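Local structure of phosphonopyruvate hydrolase (Variovorax sp., 2HJP) at residues 93-96 with 97-101; 129-132 with 133-137. The protein hydrolyses the phosphorus-carbon bond of phosphonopyruvate to give pyruvate and phosphate, using a divalent metal ion such as magnesium, cobalt or manganese. All blocks are in the same frame, centred on the assembly; numbering follows the deposited sequence.

Contact 1 of 2, residues 93-96 with 97-101; sequences HYVV and PQYEA
Val95 and Tyr99 run alongside each other, one turn apart on helix 89-102, which links strands 78-81 and 106-110 of the beta/alpha barrel. CG1 of the valine rests 3.9 Å from Tyr99 CD2, while Val95 O sits at the edge of the ring, near its plane. With CG anti to the carbonyl carbon (chi1 -87°), the ring stands beside its own backbone N and reaches helix 60-71, where Tyr99 OH hydrogen-bonds His63 ND1. An aromatic with a polar tip suits this buried spot.

Within this turn Pro97 kinks the helix: its N has no hydrogen to give, and its CD sits 3.1 Å from His93 O. Val96 crosses it at about a right angle, and Val96 CB meets Pro97 CD at a tight 3.4 Å. An alanine here lacks CG and CD, and would probably leave a gap beside Val96 CB and Ala144 of helix 131-144 and free the bend that the ring now fixes. Across the bend Val95 O accepts two weak bonds, from Gln98 N and Tyr99 N. Regular helical geometry returns with Glu100 N, which donates to Val96 O at 2.9 Å with an N-H...O angle of 173°.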
loop_
_atom_site.group_PDB
_atom_site.type_symbol
_atom_site.label_atom_id
_atom_site.label_comp_id
_atom_site.label_asym_id
_atom_site.label_seq_id
_atom_site.Cartn_x
_atom_site.Cartn_y
_atom_site.Cartn_z
ATOM N N HIS A 93 -8.943 -13.319 -14.013
ATOM C CA HIS A 93 -7.853 -13.201 -15.003
ATOM C C HIS A 93 -6.803 -12.181 -14.685
ATOM O O HIS A 93 -5.620 -12.383 -14.953
ATOM C CB HIS A 93 -8.472 -12.851 -16.363
ATOM C CG HIS A 93 -7.524 -13.021 -17.485
ATOM N ND1 HIS A 93 -7.399 -14.207 -18.171
ATOM C CD2 HIS A 93 -6.662 -12.156 -18.053
ATOM C CE1 HIS A 93 -6.504 -14.052 -19.124
ATOM N NE2 HIS A 93 -6.045 -12.820 -19.079
ATOM N N TYR A 94 -7.232 -11.071 -14.093
ATOM C CA TYR A 94 -6.327 -9.999 -13.742
ATOM C C TYR A 94 -5.683 -10.220 -12.375
ATOM O O TYR A 94 -4.575 -9.781 -12.136
ATOM C CB TYR A 94 -7.049 -8.617 -13.744
ATOM C CG TYR A 94 -7.304 -8.085 -15.156
ATOM C CD1 TYR A 94 -6.324 -7.354 -15.841
ATOM C CD2 TYR A 94 -8.489 -8.349 -15.805
ATOM C CE1 TYR A 94 -6.538 -6.892 -17.180
ATOM C CE2 TYR A 94 -8.727 -7.892 -17.149
ATOM C CZ TYR A 94 -7.738 -7.161 -17.827
ATOM O OH TYR A 94 -7.940 -6.746 -19.143
ATOM N N VAL A 95 -6.388 -10.903 -11.501
ATOM C CA VAL A 95 -5.934 -11.131 -10.166
ATOM C C VAL A 95 -4.923 -12.278 -10.024
ATOM O O VAL A 95 -3.958 -12.124 -9.350
ATOM C CB VAL A 95 -7.204 -11.401 -9.270
ATOM C CG1 VAL A 95 -6.889 -12.297 -8.182
ATOM C CG2 VAL A 95 -7.678 -10.096 -8.715
ATOM N N VAL A 96 -5.142 -13.396 -10.703
ATOM C CA VAL A 96 -4.251 -14.570 -10.582
ATOM C C VAL A 96 -2.762 -14.324 -10.871
ATOM O O VAL A 96 -1.892 -14.684 -10.063
ATOM C CB VAL A 96 -4.887 -15.783 -11.397
ATOM C CG1 VAL A 96 -3.844 -16.911 -11.595
ATOM C CG2 VAL A 96 -6.120 -16.315 -10.546
ATOM N N PRO A 97 -2.450 -13.622 -11.955
ATOM C CA PRO A 97 -1.052 -13.348 -12.269
ATOM C C PRO A 97 -0.420 -12.486 -11.131
ATOM O O PRO A 97 0.766 -12.574 -10.899
ATOM C CB PRO A 97 -1.124 -12.587 -13.629
ATOM C CG PRO A 97 -2.449 -13.014 -14.210
ATOM C CD PRO A 97 -3.367 -13.163 -13.003
ATOM N N GLN A 98 -1.209 -11.663 -10.443
ATOM C CA GLN A 98 -0.630 -10.896 -9.324
ATOM C C GLN A 98 -0.244 -11.774 -8.145
ATOM O O GLN A 98 0.830 -11.593 -7.586
ATOM C CB GLN A 98 -1.567 -9.807 -8.846
ATOM C CG GLN A 98 -1.690 -8.710 -9.869
ATOM C CD GLN A 98 -2.744 -7.713 -9.456
ATOM O OE1 GLN A 98 -3.920 -7.763 -9.909
ATOM N NE2 GLN A 98 -2.360 -6.824 -8.581
ATOM N N TYR A 99 -1.091 -12.741 -7.821
ATOM C CA TYR A 99 -0.790 -13.699 -6.728
ATOM C C TYR A 99 0.420 -14.577 -7.125
ATOM O O TYR A 99 1.347 -14.775 -6.338
ATOM C CB TYR A 99 -2.009 -14.531 -6.411
ATOM C CG TYR A 99 -2.870 -13.841 -5.413
ATOM C CD1 TYR A 99 -2.621 -13.981 -4.040
ATOM C CD2 TYR A 99 -3.887 -12.946 -5.831
ATOM C CE1 TYR A 99 -3.362 -13.219 -3.082
ATOM C CE2 TYR A 99 -4.642 -12.190 -4.869
ATOM C CZ TYR A 99 -4.381 -12.337 -3.501
ATOM O OH TYR A 99 -5.241 -11.698 -2.591
ATOM N N GLU A 100 0.448 -15.031 -8.381
ATOM C CA GLU A 100 1.606 -15.805 -8.877
ATOM C C GLU A 100 2.884 -14.970 -8.793
ATOM O O GLU A 100 3.902 -15.397 -8.220
ATOM C CB GLU A 100 1.390 -16.240 -10.335
ATOM C CG GLU A 100 2.510 -17.181 -10.829
ATOM C CD GLU A 100 2.199 -17.759 -12.213
ATOM O OE1 GLU A 100 1.261 -17.268 -12.869
ATOM O OE2 GLU A 100 2.896 -18.687 -12.660
ATOM N N ALA A 101 2.816 -13.739 -9.293
ATOM C CA ALA A 101 3.979 -12.873 -9.234
ATOM C C ALA A 101 4.369 -12.571 -7.784
ATOM O O ALA A 101 5.576 -12.368 -7.531
ATOM C CB ALA A 101 3.725 -11.569 -9.998
#

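Contact 2 of 2, residues 129-132 with 133-137; sequences VRIE and EFQGK
The guanidinium group of Arg130 is laid over the side chain of Glu133 with one of its faces turned to Glu133 CB, which stands 3.6 Å from Arg130 NH1. An arginine at the N-cap of helix 131-144, the barrel helix between strands 106-110 and 151-156, can fold back like this because its chain bends at chi2 and chi3. The two side chains cross at about a right angle, although their flat ends are only 24° apart. Glu133 OE1 lies 3.8 Å from Arg130 NH1 in a long salt bridge, electrostatic only, since the oxygen stands off the plane that holds the N-H bonds. Glu132, two residues on from Arg130, approaches the same group, taking a weak bond at OE2 from Arg130 NE.

At chi1 173° Glu133 CG lies beside its own carbonyl carbon, and the extended chain carries OE1 back along the first turn to 3.7 Å from Val129 CB. A water bound to Arg130 N at 2.9 Å also adjoins this oxygen, doubtfully close.

On the buried side, Val129 CG2 packs at 3.8 Å against Phe134 CB, and the phenylalanine ring continues inward to Met109 and Tyr175, its side chain about 6 Å from that of substrate-binding Arg155. The helix proper starts with Phe134 N donating to Arg130 O at 2.9 Å.

Two first-turn glutamates probably suit the positive end of the helix dipole, and the guanidinium, shared among Glu132, Glu133 and the terminal carboxylate of Lys290 of a second subunit, probably offsets part of the negative charge gathered here.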
loop_
_atom_site.group_PDB
_atom_site.type_symbol
_atom_site.label_atom_id
_atom_site.label_comp_id
_atom_site.label_asym_id
_atom_site.label_seq_id
_atom_site.Cartn_x
_atom_site.Cartn_y
_atom_site.Cartn_z
ATOM N N VAL A 129 -22.651 -19.687 -7.064
ATOM C CA VAL A 129 -22.798 -19.220 -8.439
ATOM C C VAL A 129 -23.161 -20.428 -9.310
ATOM O O VAL A 129 -23.066 -21.557 -8.864
ATOM C CB VAL A 129 -21.486 -18.554 -8.969
ATOM C CG1 VAL A 129 -21.160 -17.338 -8.151
ATOM C CG2 VAL A 129 -20.303 -19.551 -8.927
ATOM N N ARG A 130 -23.596 -20.176 -10.541
ATOM C CA ARG A 130 -23.949 -21.235 -11.465
ATOM C C ARG A 130 -22.696 -22.014 -11.783
ATOM O O ARG A 130 -21.610 -21.446 -11.884
ATOM C CB ARG A 130 -24.552 -20.656 -12.775
ATOM C CG ARG A 130 -26.016 -20.077 -12.662
ATOM C CD ARG A 130 -26.116 -18.784 -13.473
ATOM N NE ARG A 130 -25.445 -19.105 -14.681
ATOM C CZ ARG A 130 -24.506 -18.415 -15.276
ATOM N NH1 ARG A 130 -24.066 -17.257 -14.826
ATOM N NH2 ARG A 130 -23.971 -19.005 -16.308
ATOM N N ILE A 131 -22.876 -23.311 -11.955
ATOM C CA ILE A 131 -21.790 -24.237 -12.253
ATOM C C ILE A 131 -20.973 -23.758 -13.453
ATOM O O ILE A 131 -19.752 -23.687 -13.365
ATOM C CB ILE A 131 -22.356 -25.648 -12.502
ATOM C CG1 ILE A 131 -22.811 -26.239 -11.168
ATOM C CG2 ILE A 131 -21.316 -26.511 -13.228
ATOM C CD1 ILE A 131 -23.654 -27.505 -11.283
ATOM N N GLU A 132 -21.639 -23.389 -14.546
ATOM C CA GLU A 132 -20.921 -22.928 -15.734
ATOM C C GLU A 132 -20.195 -21.619 -15.443
ATOM O O GLU A 132 -19.108 -21.388 -15.968
ATOM C CB GLU A 132 -21.867 -22.684 -16.939
ATOM C CG GLU A 132 -23.040 -23.582 -17.015
ATOM C CD GLU A 132 -24.153 -23.072 -16.103
ATOM O OE1 GLU A 132 -24.555 -23.843 -15.201
ATOM O OE2 GLU A 132 -24.620 -21.898 -16.291
ATOM N N GLU A 133 -20.795 -20.755 -14.636
ATOM C CA GLU A 133 -20.097 -19.492 -14.342
ATOM C C GLU A 133 -18.803 -19.835 -13.578
ATOM O O GLU A 133 -17.744 -19.280 -13.897
ATOM C CB GLU A 133 -20.921 -18.497 -13.497
ATOM C CG GLU A 133 -20.001 -17.296 -13.110
ATOM C CD GLU A 133 -20.669 -16.155 -12.255
ATOM O OE1 GLU A 133 -21.846 -16.298 -11.834
ATOM O OE2 GLU A 133 -19.977 -15.109 -12.020
ATOM N N PHE A 134 -18.869 -20.760 -12.598
ATOM C CA PHE A 134 -17.618 -21.045 -11.877
ATOM C C PHE A 134 -16.585 -21.746 -12.759
ATOM O O PHE A 134 -15.364 -21.527 -12.627
ATOM C CB PHE A 134 -17.835 -21.849 -10.610
ATOM C CG PHE A 134 -16.688 -21.695 -9.627
ATOM C CD1 PHE A 134 -16.458 -20.437 -8.970
ATOM C CD2 PHE A 134 -15.858 -22.777 -9.339
ATOM C CE1 PHE A 134 -15.415 -20.289 -8.036
ATOM C CE2 PHE A 134 -14.802 -22.651 -8.398
ATOM C CZ PHE A 134 -14.572 -21.405 -7.739
ATOM N N GLN A 135 -17.076 -22.594 -13.650
ATOM C CA GLN A 135 -16.197 -23.252 -14.600
ATOM C C GLN A 135 -15.477 -22.183 -15.359
ATOM O O GLN A 135 -14.280 -22.339 -15.585
ATOM C CB GLN A 135 -16.976 -24.144 -15.560
ATOM C CG GLN A 135 -17.425 -25.496 -14.938
ATOM C CD GLN A 135 -18.042 -26.402 -16.007
ATOM O OE1 GLN A 135 -17.576 -27.535 -16.281
ATOM N NE2 GLN A 135 -19.088 -25.894 -16.624
ATOM N N GLY A 136 -16.181 -21.104 -15.748
ATOM C CA GLY A 136 -15.499 -19.998 -16.453
ATOM C C GLY A 136 -14.381 -19.349 -15.597
ATOM O O GLY A 136 -13.297 -18.968 -16.073
ATOM N N LYS A 137 -14.682 -19.157 -14.320
ATOM C CA LYS A 137 -13.695 -18.570 -13.396
ATOM C C LYS A 137 -12.426 -19.428 -13.209
ATOM O O LYS A 137 -11.296 -18.941 -13.190
ATOM C CB LYS A 137 -14.412 -18.294 -12.075
ATOM C CG LYS A 137 -15.407 -17.110 -12.234
ATOM C CD LYS A 137 -16.298 -16.969 -11.017
ATOM C CE LYS A 137 -15.526 -16.359 -9.859
ATOM N NZ LYS A 137 -16.431 -15.777 -8.774
HETATM O O HOH W 1 -23.903 -17.456 -11.350
#

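From the N terminus, strand 78-81 leads into helix 89-102, where contact 1 spans the kink in mid-helix, and the chain returns through strand 106-110. A long loop follows before contact 2 forms the start of helix 131-144, which leads on to strand 151-156. The two contacts are therefore in series, neither nested nor crossed, and each closes no more than local helical turns. The centres of contact 1 and contact 2 are about 19 Å apart, and the nearest atoms of contact 1 and contact 2 about 6 Å, without touching. The helices that carry them do meet, through Val96 on Ala141 and His93 on Ala144. Both contacts also reach the second subunit, joining the outer helical layer of the barrel to the assembly.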